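Local coordinates for protein copper induced nitroreductase D (Lactococcus lactis, PDB 2WQF) that binds flavin mononucleotide and acts as a copper-induced nitroreductase that takes part in the defence against oxidative stress, at residues A[57-62]-A[163-168]; A[101-106]-A[131-136]; A[25-30]-A[48-53]. All coordinates share one frame; numbering follows the deposited sequence.

Overall arrangement
Contacts 2 and 3 belong to the buried core, whereas contact 1 lies nearer the surface, its centre about 16 Å from that of the chain. Their chemistry follows: contact 1 pairs a salt bridge with packing at a tryptophan edge, contact 2 sets a phenylalanine face against a helix backbone and a serine, and contact 3 is branched aliphatic packing alone. All three are tied to one sheet. Strands 97-104 (contact 2) and 46-52 (contact 3) are antiparallel neighbours in it, and strand 46-52 runs on into helix 53-73 of contact 1. Trp165 of contact 1 packs on Leu49 and Leu51, while Phe101 and Ile133 of contact 2 meet Leu48. Each touches the second subunit.

Contact 1 (A[57-62]-A[163-168]); sequences DKLWDE and KEWNLP
The indole of Trp165 has its own neighbour on one face, where CG of Glu164 sits 3.4 Å above the ring plane and over its centre. Leu49 and Leu51 of strand 46-52 lie against the opposite face. At the ring's edge, close to the plane, stands Leu59, with Trp165 CH2 4.2 Å from Leu59 CA; the benzo end thus abuts the backbone of helix 53-73. The long flat indole suits the place, since it reaches from the turn to the helix backbone and offers two broad faces for packing. The turn itself is a Schellman motif ending helix 158-164: Asn166, with positive phi (55°), is the C-prime residue, and Trp165 just before it is the first to leave helical angles. On the Glu164 side of the ring, a salt bridge joins the two segments, Lys58 NZ lying 2.9 Å from Glu164 OE2. The lysine chain is extended beyond CG, while the glutamate bends at chi2 (61°), and the two approach from opposite directions. The ammonium meets the oxygen from above the carboxylate, 48° out of its plane, at a partly exposed site where long charged chains can keep their ends near solvent. Trp165 also packs on Ala201 of the second subunit.

Contact 2 (A[101-106]-A[131-136]); sequences FFEDQA and GIISVN
Helix 121-143 packs on the sheet here, and its Ile133 and Ser134 receive the ring of Phe101 from strand 97-104. The short segments run nearly antiparallel, at 151°, with their axes 9.5 Å apart. Ser134 lies over one face of the phenyl ring: its OG is 3.6 Å above the plane and over the centre, and its CA, 4.1 Å from the ring centroid, makes a CH-pi contact. A serine suits this spot, being small enough for the ring to come close to the helix backbone, and its buried hydroxyl is satisfied within the helix by a hydrogen bond with Ser130 O. Ile133 works at the ring's edge instead, its CD1 3.7 Å from Phe101 CD1. A chi1 of 63°, with CG1 between the backbone N and the carbonyl carbon, directs CG1 and CD1 along the rim of the ring (Ile133 CG1 to Phe101 CD1 3.8 Å), the two side chains running alongside in opposing senses.

Glu103 brushes the same methyl group loosely, but the oxygen that holds it, OE1, is hydrogen-bonded to Thr45 and Ser126. Beyond it the strand passes directly into helix 105-114. Asp104 is the N-cap, its OD1 accepting from Ala106 N at 2.9 Å, while OD2 forms a salt bridge with Arg47. Gln105 NE2 turns back to Glu103 O at 3.0 Å in an almost straight bond (168°), its donor well above the carbonyl plane.

The neighbouring faces of helix 121-143 serve other ends: Ile132 touches the flavin mononucleotide and packs on Val135 of the second subunit, and Val135 packs on Ile132 of that subunit. A long helix laid between the central sheet and the dimer interface, close to bound FMN, is characteristic of the FMN-dependent nitroreductase fold.

Contact 3 (A[25-30]-A[48-53]); sequences KVIETI and LLILTG
Apolar packing accounts for everything that passes between helix 23-35 and strand 46-52, and Ile30, Ile27, Leu48 and Ile50 carry it. Ile30 contributes its CG2 branch, which lies 3.5 Å from Leu48 CD2 and 3.8 Å from Ile50 CD1, so that a single methyl fits between two successive inward-facing residues of the strand. A chi1 of -68° sets CG1 beside the backbone N and so leaves CG2 anti to that N, turned to the strand. Toward Ile50 the approach is tip to tip; against Leu48 it is an oblique crossing. One turn earlier Ile27 leans across with its outermost carbon, CD1 reaching 3.7 Å from Ile50 CG2. Ile50 therefore uses both of its branches, one for each isoleucine of the helix. A beta-branched residue suits an extended strand, and at Ile50 the two arms meet two helix residues from one position.

Polar interactions stay inside the helix. Thr29 OG1 donates to Lys25 O at 2.8 Å, and that carbonyl also accepts the helical N-H of Thr29, at 3.0 Å, the two donors arriving from opposite faces of its plane. The buried hydroxyl is thereby satisfied by its own helix, as is common for threonine in this setting.

In the fold, the two segments run close to antiparallel, at 164°, with their axes 11.2 Å apart. Helix 121-143 lies alongside, where Val137 meets Ile30, Ala140 meets Thr29 and Leu141 meets Val26. Strand 97-104 pairs with strand 46-52 in antiparallel fashion, and its Ile99 packs on both Ile30 and Leu48. Residues Leu48 to Leu51 pair further, in parallel, with a strand of the second subunit, which carries the sheet across the dimer interface.

Contact 1 (A[57-62]-A[163-168])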
ATOM      1  N   ASP A  57     -26.874  -0.104  -4.667  1.00 17.30           N
ATOM      2  CA  ASP A  57     -27.717   0.762  -5.493  1.00 20.08           C
ATOM      3  C   ASP A  57     -27.857   2.161  -4.866  1.00 22.88           C
ATOM      4  O   ASP A  57     -27.795   3.168  -5.559  1.00 20.68           O
ATOM      5  CB  ASP A  57     -29.113   0.165  -5.626  1.00 23.01           C
ATOM      6  CG  ASP A  57     -29.154  -1.072  -6.473  1.00 28.26           C
ATOM      7  OD1 ASP A  57     -28.194  -1.306  -7.226  1.00 26.34           O
ATOM      8  OD2 ASP A  57     -30.183  -1.790  -6.400  1.00 33.25           O
ATOM      9  N   LYS A  58     -28.049   2.212  -3.545  1.00 19.79           N
ATOM     10  CA  LYS A  58     -28.265   3.477  -2.840  1.00 20.58           C
ATOM     11  C   LYS A  58     -27.040   4.377  -2.899  1.00 19.15           C
ATOM     12  O   LYS A  58     -27.155   5.586  -3.092  1.00 21.68           O
ATOM     13  CB  LYS A  58     -28.658   3.218  -1.378  1.00 22.35           C
ATOM     14  CG  LYS A  58     -28.889   4.462  -0.550  1.00 28.80           C
ATOM     15  CD  LYS A  58     -29.754   4.141   0.670  1.00 36.63           C
ATOM     16  CE  LYS A  58     -30.477   5.374   1.206  1.00 64.33           C
ATOM     17  NZ  LYS A  58     -31.475   5.034   2.275  1.00 78.63           N
ATOM     18  N   LEU A  59     -25.863   3.802  -2.709  1.00 18.01           N
ATOM     19  CA  LEU A  59     -24.631   4.584  -2.746  1.00 18.65           C
ATOM     20  C   LEU A  59     -24.545   5.347  -4.059  1.00 19.75           C
ATOM     21  O   LEU A  59     -24.328   6.561  -4.073  1.00 18.48           O
ATOM     22  CB  LEU A  59     -23.395   3.696  -2.607  1.00 17.30           C
ATOM     23  CG  LEU A  59     -22.066   4.436  -2.825  1.00 17.23           C
ATOM     24  CD1 LEU A  59     -21.849   5.487  -1.748  1.00 18.60           C
ATOM     25  CD2 LEU A  59     -20.926   3.460  -2.830  1.00 17.23           C
ATOM     26  N   TRP A  60     -24.712   4.647  -5.163  1.00 17.30           N
ATOM     27  CA  TRP A  60     -24.485   5.276  -6.466  1.00 17.63           C
ATOM     28  C   TRP A  60     -25.645   6.179  -6.913  1.00 20.47           C
ATOM     29  O   TRP A  60     -25.423   7.281  -7.435  1.00 21.94           O
ATOM     30  CB  TRP A  60     -24.090   4.211  -7.511  1.00 19.46           C
ATOM     31  CG  TRP A  60     -22.763   3.631  -7.115  1.00 17.60           C
ATOM     32  CD1 TRP A  60     -22.542   2.471  -6.431  1.00 21.76           C
ATOM     33  CD2 TRP A  60     -21.466   4.236  -7.305  1.00 18.32           C
ATOM     34  NE1 TRP A  60     -21.198   2.314  -6.204  1.00 18.25           N
ATOM     35  CE2 TRP A  60     -20.521   3.389  -6.711  1.00 19.16           C
ATOM     36  CE3 TRP A  60     -21.028   5.428  -7.900  1.00 19.96           C
ATOM     37  CZ2 TRP A  60     -19.159   3.673  -6.711  1.00 18.29           C
ATOM     38  CZ3 TRP A  60     -19.687   5.701  -7.906  1.00 19.61           C
ATOM     39  CH2 TRP A  60     -18.757   4.818  -7.322  1.00 19.94           C
ATOM     40  N   ASP A  61     -26.879   5.747  -6.686  1.00 20.60           N
ATOM     41  CA  ASP A  61     -28.022   6.495  -7.182  1.00 24.81           C
ATOM     42  C   ASP A  61     -28.382   7.664  -6.292  1.00 25.43           C
ATOM     43  O   ASP A  61     -28.768   8.723  -6.779  1.00 28.33           O
ATOM     44  CB  ASP A  61     -29.247   5.595  -7.280  1.00 30.54           C
ATOM     45  CG  ASP A  61     -29.294   4.798  -8.564  1.00 34.27           C
ATOM     46  OD1 ASP A  61     -28.579   5.124  -9.536  1.00 40.56           O
ATOM     47  OD2 ASP A  61     -30.068   3.832  -8.582  1.00 38.50           O
ATOM     48  N   GLU A  62     -28.255   7.469  -4.981  1.00 22.82           N
ATOM     49  CA  GLU A  62     -28.797   8.410  -4.021  1.00 23.23           C
ATOM     50  C   GLU A  62     -27.734   9.260  -3.360  1.00 21.54           C
ATOM     51  O   GLU A  62     -28.048  10.293  -2.765  1.00 25.83           O
ATOM     52  CB  GLU A  62     -29.602   7.661  -2.958  1.00 28.49           C
ATOM     53  CG  GLU A  62     -30.788   6.893  -3.533  1.00 32.23           C
ATOM     54  CD  GLU A  62     -31.755   6.427  -2.466  1.00 32.75           C
ATOM     55  OE1 GLU A  62     -31.968   7.181  -1.492  1.00 46.55           O
ATOM     56  OE2 GLU A  62     -32.305   5.317  -2.604  1.00 49.38           O
ATOM     57  N   LYS A 163     -23.574   9.520   7.346  1.00 22.08           N
ATOM     58  CA  LYS A 163     -24.932   9.643   7.865  1.00 23.99           C
ATOM     59  C   LYS A 163     -25.774   8.414   7.540  1.00 26.16           C
ATOM     60  O   LYS A 163     -26.440   7.851   8.411  1.00 29.17           O
ATOM     61  CB  LYS A 163     -25.593  10.881   7.265  1.00 30.62           C
ATOM     62  CG  LYS A 163     -27.059  11.027   7.636  1.00 38.24           C
ATOM     63  CD  LYS A 163     -27.640  12.314   7.083  1.00 52.96           C
ATOM     64  CE  LYS A 163     -29.125  12.438   7.391  1.00 59.96           C
ATOM     65  NZ  LYS A 163     -29.711  13.666   6.787  1.00 61.98           N
ATOM     66  N   GLU A 164     -25.745   7.992   6.281  1.00 22.08           N
ATOM     67  CA  GLU A 164     -26.570   6.874   5.852  1.00 22.75           C
ATOM     68  C   GLU A 164     -26.237   5.577   6.613  1.00 24.56           C
ATOM     69  O   GLU A 164     -27.127   4.802   6.962  1.00 23.51           O
ATOM     70  CB  GLU A 164     -26.398   6.663   4.353  1.00 21.38           C
ATOM     71  CG  GLU A 164     -27.168   5.488   3.828  1.00 25.96           C
ATOM     72  CD  GLU A 164     -28.660   5.634   4.035  1.00 36.39           C
ATOM     73  OE1 GLU A 164     -29.171   6.781   4.008  1.00 33.35           O
ATOM     74  OE2 GLU A 164     -29.322   4.594   4.222  1.00 36.12           O
ATOM     75  N   TRP A 165     -24.951   5.334   6.861  1.00 20.91           N
ATOM     76  CA  TRP A 165     -24.525   4.087   7.507  1.00 21.33           C
ATOM     77  C   TRP A 165     -23.997   4.303   8.921  1.00 20.24           C
ATOM     78  O   TRP A 165     -23.395   3.404   9.500  1.00 21.72           O
ATOM     79  CB  TRP A 165     -23.518   3.329   6.612  1.00 18.12           C
ATOM     80  CG  TRP A 165     -24.232   2.761   5.401  1.00 19.35           C
ATOM     81  CD1 TRP A 165     -25.021   1.657   5.381  1.00 20.54           C
ATOM     82  CD2 TRP A 165     -24.282   3.307   4.065  1.00 21.55           C
ATOM     83  NE1 TRP A 165     -25.565   1.473   4.140  1.00 21.08           N
ATOM     84  CE2 TRP A 165     -25.124   2.468   3.307  1.00 20.62           C
ATOM     85  CE3 TRP A 165     -23.689   4.405   3.440  1.00 22.60           C
ATOM     86  CZ2 TRP A 165     -25.397   2.693   1.961  1.00 19.24           C
ATOM     87  CZ3 TRP A 165     -23.962   4.630   2.091  1.00 21.37           C
ATOM     88  CH2 TRP A 165     -24.810   3.773   1.369  1.00 18.61           C
ATOM     89  N   ASN A 166     -24.278   5.476   9.488  1.00 22.65           N
ATOM     90  CA  ASN A 166     -24.013   5.725  10.904  1.00 27.71           C
ATOM     91  C   ASN A 166     -22.572   5.464  11.282  1.00 21.64           C
ATOM     92  O   ASN A 166     -22.290   4.761  12.255  1.00 25.18           O
ATOM     93  CB  ASN A 166     -24.921   4.852  11.765  1.00 27.85           C
ATOM     94  CG  ASN A 166     -26.376   5.155  11.544  1.00 48.13           C
ATOM     95  OD1 ASN A 166     -27.150   4.295  11.117  1.00 57.17           O
ATOM     96  ND2 ASN A 166     -26.761   6.397  11.816  1.00 51.33           N
ATOM     97  N   LEU A 167     -21.666   6.021  10.496  1.00 20.62           N
ATOM     98  CA  LEU A 167     -20.252   5.825  10.721  1.00 20.42           C
ATOM     99  C   LEU A 167     -19.710   6.851  11.715  1.00 22.39           C
ATOM    100  O   LEU A 167     -20.188   7.986  11.784  1.00 25.34           O
ATOM    101  CB  LEU A 167     -19.495   5.969   9.412  1.00 19.09           C
ATOM    102  CG  LEU A 167     -19.950   5.078   8.261  1.00 19.10           C
ATOM    103  CD1 LEU A 167     -19.095   5.375   7.038  1.00 19.65           C
ATOM    104  CD2 LEU A 167     -19.906   3.592   8.632  1.00 20.41           C
ATOM    105  N   PRO A 168     -18.693   6.455  12.489  1.00 21.76           N
ATOM    106  CA  PRO A 168     -18.020   7.408  13.376  1.00 21.62           C
ATOM    107  C   PRO A 168     -17.412   8.567  12.605  1.00 20.94           C
ATOM    108  O   PRO A 168     -16.912   8.390  11.481  1.00 20.31           O
ATOM    109  CB  PRO A 168     -16.897   6.569  14.014  1.00 21.39           C
ATOM    110  CG  PRO A 168     -17.337   5.153  13.902  1.00 22.10           C
ATOM    111  CD  PRO A 168     -18.146   5.086  12.617  1.00 20.12           C
TER

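Contact 2 (A[101-106]-A[131-136])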
ATOM      1  N   PHE A 101     -13.044   2.290   1.904  1.00 11.49           N
ATOM      2  CA  PHE A 101     -11.891   2.261   2.784  1.00 10.39           C
ATOM      3  C   PHE A 101     -11.722   3.572   3.497  1.00 11.54           C
ATOM      4  O   PHE A 101     -11.669   4.605   2.854  1.00 12.55           O
ATOM      5  CB  PHE A 101     -10.633   1.968   1.967  1.00 11.69           C
ATOM      6  CG  PHE A 101     -10.552   0.542   1.466  1.00 10.91           C
ATOM      7  CD1 PHE A 101      -9.968  -0.462   2.233  1.00 12.00           C
ATOM      8  CD2 PHE A 101     -11.086   0.210   0.229  1.00 12.71           C
ATOM      9  CE1 PHE A 101      -9.888  -1.746   1.751  1.00 12.65           C
ATOM     10  CE2 PHE A 101     -10.990  -1.061  -0.264  1.00 12.79           C
ATOM     11  CZ  PHE A 101     -10.407  -2.051   0.496  1.00 12.09           C
ATOM     12  N   PHE A 102     -11.604   3.506   4.827  1.00 11.16           N
ATOM     13  CA  PHE A 102     -11.416   4.673   5.670  1.00 12.14           C
ATOM     14  C   PHE A 102     -10.166   4.457   6.529  1.00 12.48           C
ATOM     15  O   PHE A 102      -9.725   3.325   6.740  1.00 12.47           O
ATOM     16  CB  PHE A 102     -12.597   4.904   6.631  1.00 12.88           C
ATOM     17  CG  PHE A 102     -13.960   4.942   5.987  1.00 13.25           C
ATOM     18  CD1 PHE A 102     -14.673   6.131   5.911  1.00 14.01           C
ATOM     19  CD2 PHE A 102     -14.563   3.781   5.544  1.00 14.43           C
ATOM     20  CE1 PHE A 102     -15.969   6.164   5.345  1.00 15.47           C
ATOM     21  CE2 PHE A 102     -15.824   3.804   4.969  1.00 14.08           C
ATOM     22  CZ  PHE A 102     -16.544   4.984   4.895  1.00 15.83           C
ATOM     23  N   GLU A 103      -9.615   5.553   7.046  1.00 12.93           N
ATOM     24  CA  GLU A 103      -8.554   5.500   8.045  1.00 12.40           C
ATOM     25  C   GLU A 103      -9.085   6.168   9.307  1.00 13.18           C
ATOM     26  O   GLU A 103      -9.623   7.292   9.253  1.00 14.62           O
ATOM     27  CB  GLU A 103      -7.299   6.221   7.551  1.00 13.26           C
ATOM     28  CG  GLU A 103      -6.546   5.426   6.482  1.00 14.01           C
ATOM     29  CD  GLU A 103      -5.929   4.148   7.064  1.00 13.47           C
ATOM     30  OE1 GLU A 103      -5.246   4.256   8.109  1.00 14.30           O
ATOM     31  OE2 GLU A 103      -6.142   3.036   6.492  1.00 13.32           O
ATOM     32  N   ASP A 104      -8.934   5.501  10.441  1.00 14.03           N
ATOM     33  CA  ASP A 104      -9.456   6.007  11.704  1.00 14.66           C
ATOM     34  C   ASP A 104      -8.535   7.095  12.301  1.00 14.66           C
ATOM     35  O   ASP A 104      -7.459   6.824  12.844  1.00 15.74           O
ATOM     36  CB  ASP A 104      -9.645   4.846  12.671  1.00 14.65           C
ATOM     37  CG  ASP A 104     -10.400   5.250  13.921  1.00 18.77           C
ATOM     38  OD1 ASP A 104     -10.443   6.449  14.256  1.00 21.32           O
ATOM     39  OD2 ASP A 104     -10.943   4.361  14.579  1.00 22.02           O
ATOM     40  N   GLN A 105      -8.996   8.335  12.181  1.00 16.66           N
ATOM     41  CA  GLN A 105      -8.225   9.486  12.635  1.00 16.54           C
ATOM     42  C   GLN A 105      -8.091   9.561  14.154  1.00 19.15           C
ATOM     43  O   GLN A 105      -7.170  10.201  14.663  1.00 19.10           O
ATOM     44  CB  GLN A 105      -8.863  10.776  12.111  1.00 17.69           C
ATOM     45  CG  GLN A 105      -8.943  10.816  10.578  1.00 18.68           C
ATOM     46  CD  GLN A 105      -7.595  10.569   9.933  1.00 17.59           C
ATOM     47  OE1 GLN A 105      -6.666  11.375  10.067  1.00 22.73           O
ATOM     48  NE2 GLN A 105      -7.477   9.456   9.227  1.00 18.21           N
ATOM     49  N   ALA A 106      -9.004   8.922  14.875  1.00 18.18           N
ATOM     50  CA  ALA A 106      -8.910   8.917  16.331  1.00 19.89           C
ATOM     51  C   ALA A 106      -7.691   8.110  16.798  1.00 18.82           C
ATOM     52  O   ALA A 106      -6.983   8.477  17.744  1.00 20.63           O
ATOM     53  CB  ALA A 106     -10.197   8.379  16.950  1.00 20.86           C
ATOM     54  N   GLY A 131      -3.355   2.438   1.236  1.00 10.57           N
ATOM     55  CA  GLY A 131      -2.954   1.853  -0.040  1.00 11.74           C
ATOM     56  C   GLY A 131      -2.740   0.348   0.097  1.00 11.28           C
ATOM     57  O   GLY A 131      -3.214  -0.434  -0.727  1.00 10.80           O
ATOM     58  N   ILE A 132      -2.054  -0.036   1.171  1.00 10.96           N
ATOM     59  CA  ILE A 132      -1.728  -1.431   1.442  1.00 11.47           C
ATOM     60  C   ILE A 132      -2.998  -2.286   1.516  1.00 10.78           C
ATOM     61  O   ILE A 132      -3.121  -3.301   0.816  1.00 10.09           O
ATOM     62  CB  ILE A 132      -0.924  -1.528   2.749  1.00 10.69           C
ATOM     63  CG1 ILE A 132       0.504  -0.988   2.530  1.00 11.09           C
ATOM     64  CG2 ILE A 132      -0.868  -2.948   3.291  1.00 13.49           C
ATOM     65  CD1 ILE A 132       1.246  -0.705   3.835  1.00 11.67           C
ATOM     66  N   ILE A 133      -3.962  -1.895   2.339  1.00  9.81           N
ATOM     67  CA  ILE A 133      -5.141  -2.758   2.506  1.00 10.48           C
ATOM     68  C   ILE A 133      -6.023  -2.729   1.250  1.00 10.47           C
ATOM     69  O   ILE A 133      -6.625  -3.744   0.898  1.00 10.69           O
ATOM     70  CB  ILE A 133      -5.962  -2.454   3.784  1.00 10.64           C
ATOM     71  CG1 ILE A 133      -6.558  -1.057   3.796  1.00 11.52           C
ATOM     72  CG2 ILE A 133      -5.079  -2.722   5.032  1.00 12.04           C
ATOM     73  CD1 ILE A 133      -7.546  -0.852   4.951  1.00 12.66           C
ATOM     74  N   SER A 134      -6.032  -1.601   0.541  1.00 10.19           N
ATOM     75  CA  SER A 134      -6.829  -1.492  -0.679  1.00 10.88           C
ATOM     76  C   SER A 134      -6.343  -2.492  -1.739  1.00 10.81           C
ATOM     77  O   SER A 134      -7.161  -3.197  -2.356  1.00 11.44           O
ATOM     78  CB  SER A 134      -6.806  -0.063  -1.247  1.00 13.95           C
ATOM     79  OG  SER A 134      -7.389   0.840  -0.344  1.00 14.29           O
ATOM     80  N   VAL A 135      -5.023  -2.561  -1.968  1.00 10.76           N
ATOM     81  CA  VAL A 135      -4.499  -3.445  -3.019  0.74 11.53           C
ATOM     82  C   VAL A 135      -4.520  -4.895  -2.579  1.00 10.26           C
ATOM     83  O   VAL A 135      -4.700  -5.781  -3.403  1.00 10.91           O
ATOM     84  CB  VAL A 135      -3.085  -3.047  -3.567  0.74 12.35           C
ATOM     85  CG1 VAL A 135      -3.123  -1.646  -4.106  0.74 12.35           C
ATOM     86  CG2 VAL A 135      -1.992  -3.196  -2.490  0.74 14.65           C
ATOM     87  N   ASN A 136      -4.356  -5.149  -1.271  1.00  9.29           N
ATOM     88  CA  ASN A 136      -4.425  -6.521  -0.817  1.00  9.41           C
ATOM     89  C   ASN A 136      -5.845  -7.079  -1.020  1.00  9.07           C
ATOM     90  O   ASN A 136      -6.013  -8.231  -1.420  1.00 10.14           O
ATOM     91  CB  ASN A 136      -3.922  -6.700   0.644  1.00  9.41           C
ATOM     92  CG  ASN A 136      -2.413  -6.791   0.726  1.00  9.67           C
ATOM     93  OD1 ASN A 136      -1.748  -7.036  -0.285  1.00 10.29           O
ATOM     94  ND2 ASN A 136      -1.865  -6.576   1.917  1.00 11.40           N
TER

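Contact 3 (A[25-30]-A[48-53])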
ATOM      1  N   LYS A  25     -18.110 -15.979   1.061  1.00 13.17           N
ATOM      2  CA  LYS A  25     -16.685 -16.216   0.834  1.00 15.49           C
ATOM      3  C   LYS A  25     -15.999 -14.941   0.441  1.00 13.29           C
ATOM      4  O   LYS A  25     -14.849 -14.705   0.798  1.00 14.63           O
ATOM      5  CB  LYS A  25     -16.474 -17.284  -0.258  1.00 18.28           C
ATOM      6  CG  LYS A  25     -15.027 -17.665  -0.609  1.00 65.15           C
ATOM      7  CD  LYS A  25     -15.012 -18.507  -1.906  1.00 59.13           C
ATOM      8  CE  LYS A  25     -16.160 -19.527  -1.907  1.00 64.96           C
ATOM      9  NZ  LYS A  25     -16.343 -20.235  -3.187  1.00 47.53           N
ATOM     10  N   VAL A  26     -16.671 -14.126  -0.353  1.00 11.99           N
ATOM     11  CA  VAL A  26     -16.121 -12.835  -0.719  1.00 12.74           C
ATOM     12  C   VAL A  26     -15.869 -11.971   0.527  1.00 12.32           C
ATOM     13  O   VAL A  26     -14.786 -11.412   0.684  1.00 13.77           O
ATOM     14  CB  VAL A  26     -17.040 -12.111  -1.712  1.00 16.40           C
ATOM     15  CG1 VAL A  26     -16.497 -10.704  -1.970  1.00 19.82           C
ATOM     16  CG2 VAL A  26     -17.109 -12.904  -2.999  1.00 17.57           C
ATOM     17  N   ILE A  27     -16.852 -11.887   1.409  1.00 12.33           N
ATOM     18  CA  ILE A  27     -16.741 -11.082   2.622  1.00 14.50           C
ATOM     19  C   ILE A  27     -15.595 -11.614   3.499  1.00 13.24           C
ATOM     20  O   ILE A  27     -14.807 -10.835   4.028  1.00 13.98           O
ATOM     21  CB  ILE A  27     -18.049 -11.107   3.453  1.00 18.08           C
ATOM     22  CG1 ILE A  27     -19.210 -10.492   2.674  1.00 31.06           C
ATOM     23  CG2 ILE A  27     -17.840 -10.407   4.787  1.00 18.30           C
ATOM     24  CD1 ILE A  27     -18.945  -9.187   2.196  1.00 26.33           C
ATOM     25  N   GLU A  28     -15.512 -12.940   3.631  1.00 12.25           N
ATOM     26  CA  GLU A  28     -14.454 -13.576   4.415  0.61 12.05           C
ATOM     27  C   GLU A  28     -13.087 -13.210   3.870  1.00 10.84           C
ATOM     28  O   GLU A  28     -12.142 -12.928   4.627  1.00 14.52           O
ATOM     29  CB  GLU A  28     -14.621 -15.092   4.398  0.61 15.96           C
ATOM     30  CG  GLU A  28     -15.787 -15.587   5.217  0.61 21.47           C
ATOM     31  CD  GLU A  28     -16.011 -17.088   5.089  0.61 40.54           C
ATOM     32  OE1 GLU A  28     -15.180 -17.780   4.459  0.61 62.54           O
ATOM     33  OE2 GLU A  28     -17.031 -17.569   5.616  0.61 53.42           O
ATOM     34  N   THR A  29     -12.964 -13.223   2.546  1.00 11.49           N
ATOM     35  CA  THR A  29     -11.696 -12.938   1.906  1.00 11.75           C
ATOM     36  C   THR A  29     -11.291 -11.482   2.068  1.00 12.96           C
ATOM     37  O   THR A  29     -10.112 -11.171   2.268  1.00 12.84           O
ATOM     38  CB  THR A  29     -11.749 -13.320   0.432  1.00 14.89           C
ATOM     39  OG1 THR A  29     -12.078 -14.709   0.341  1.00 19.44           O
ATOM     40  CG2 THR A  29     -10.423 -13.157  -0.202  1.00 25.02           C
ATOM     41  N   ILE A  30     -12.258 -10.581   1.950  1.00 12.06           N
ATOM     42  CA  ILE A  30     -11.997  -9.170   2.170  1.00 12.93           C
ATOM     43  C   ILE A  30     -11.433  -8.964   3.565  1.00 12.01           C
ATOM     44  O   ILE A  30     -10.442  -8.264   3.746  1.00 11.92           O
ATOM     45  CB  ILE A  30     -13.282  -8.314   1.959  1.00 12.98           C
ATOM     46  CG1 ILE A  30     -13.710  -8.322   0.480  1.00 12.54           C
ATOM     47  CG2 ILE A  30     -13.052  -6.889   2.407  1.00 13.81           C
ATOM     48  CD1 ILE A  30     -15.152  -7.839   0.284  1.00 14.45           C
ATOM     49  N   LEU A  48     -13.520  -0.516   7.076  1.00 12.31           N
ATOM     50  CA  LEU A  48     -14.226  -0.801   5.834  1.00 12.14           C
ATOM     51  C   LEU A  48     -15.734  -0.764   6.025  1.00 12.16           C
ATOM     52  O   LEU A  48     -16.263  -1.277   7.023  1.00 12.72           O
ATOM     53  CB  LEU A  48     -13.887  -2.182   5.296  1.00 12.75           C
ATOM     54  CG  LEU A  48     -12.583  -2.344   4.528  1.00 12.14           C
ATOM     55  CD1 LEU A  48     -11.362  -2.058   5.367  1.00 15.12           C
ATOM     56  CD2 LEU A  48     -12.525  -3.772   3.982  1.00 12.64           C
ATOM     57  N   LEU A  49     -16.402  -0.172   5.045  1.00 12.29           N
ATOM     58  CA  LEU A  49     -17.826  -0.324   4.851  1.00 12.38           C
ATOM     59  C   LEU A  49     -18.027  -1.080   3.538  1.00 11.85           C
ATOM     60  O   LEU A  49     -17.616  -0.612   2.475  1.00 13.79           O
ATOM     61  CB  LEU A  49     -18.494   1.047   4.790  1.00 14.38           C
ATOM     62  CG  LEU A  49     -19.982   1.050   4.461  1.00 15.06           C
ATOM     63  CD1 LEU A  49     -20.786   0.322   5.536  1.00 16.79           C
ATOM     64  CD2 LEU A  49     -20.447   2.501   4.301  1.00 16.74           C
ATOM     65  N   ILE A  50     -18.622  -2.269   3.625  1.00 12.32           N
ATOM     66  CA  ILE A  50     -18.810  -3.154   2.479  1.00 13.06           C
ATOM     67  C   ILE A  50     -20.283  -3.157   2.110  1.00 12.56           C
ATOM     68  O   ILE A  50     -21.113  -3.590   2.906  1.00 14.06           O
ATOM     69  CB  ILE A  50     -18.355  -4.581   2.793  1.00 14.04           C
ATOM     70  CG1 ILE A  50     -16.879  -4.594   3.206  1.00 14.65           C
ATOM     71  CG2 ILE A  50     -18.601  -5.523   1.621  1.00 15.70           C
ATOM     72  CD1 ILE A  50     -16.432  -5.895   3.914  1.00 17.57           C
ATOM     73  N   LEU A  51     -20.596  -2.633   0.928  1.00 13.03           N
ATOM     74  CA  LEU A  51     -21.972  -2.488   0.482  1.00 13.83           C
ATOM     75  C   LEU A  51     -22.276  -3.416  -0.686  1.00 13.01           C
ATOM     76  O   LEU A  51     -21.527  -3.453  -1.669  1.00 16.01           O
ATOM     77  CB  LEU A  51     -22.211  -1.047   0.010  1.00 14.78           C
ATOM     78  CG  LEU A  51     -21.892   0.051   1.034  1.00 14.98           C
ATOM     79  CD1 LEU A  51     -22.223   1.381   0.403  1.00 17.00           C
ATOM     80  CD2 LEU A  51     -22.629  -0.146   2.361  1.00 16.94           C
ATOM     81  N   THR A  52     -23.399  -4.118  -0.595  1.00 14.23           N
ATOM     82  CA  THR A  52     -23.901  -4.943  -1.685  1.00 15.96           C
ATOM     83  C   THR A  52     -25.406  -4.715  -1.805  1.00 16.50           C
ATOM     84  O   THR A  52     -26.005  -4.009  -0.991  1.00 17.71           O
ATOM     85  CB  THR A  52     -23.581  -6.444  -1.500  1.00 16.37           C
ATOM     86  OG1 THR A  52     -24.300  -6.970  -0.386  1.00 19.47           O
ATOM     87  CG2 THR A  52     -22.082  -6.657  -1.310  1.00 18.18           C
ATOM     88  N   GLY A  53     -26.015  -5.281  -2.842  1.00 17.88           N
ATOM     89  CA  GLY A  53     -27.466  -5.247  -2.962  1.00 22.61           C
ATOM     90  C   GLY A  53     -28.043  -3.849  -2.951  1.00 16.35           C
ATOM     91  O   GLY A  53     -27.566  -2.951  -3.659  1.00 19.14           O
TER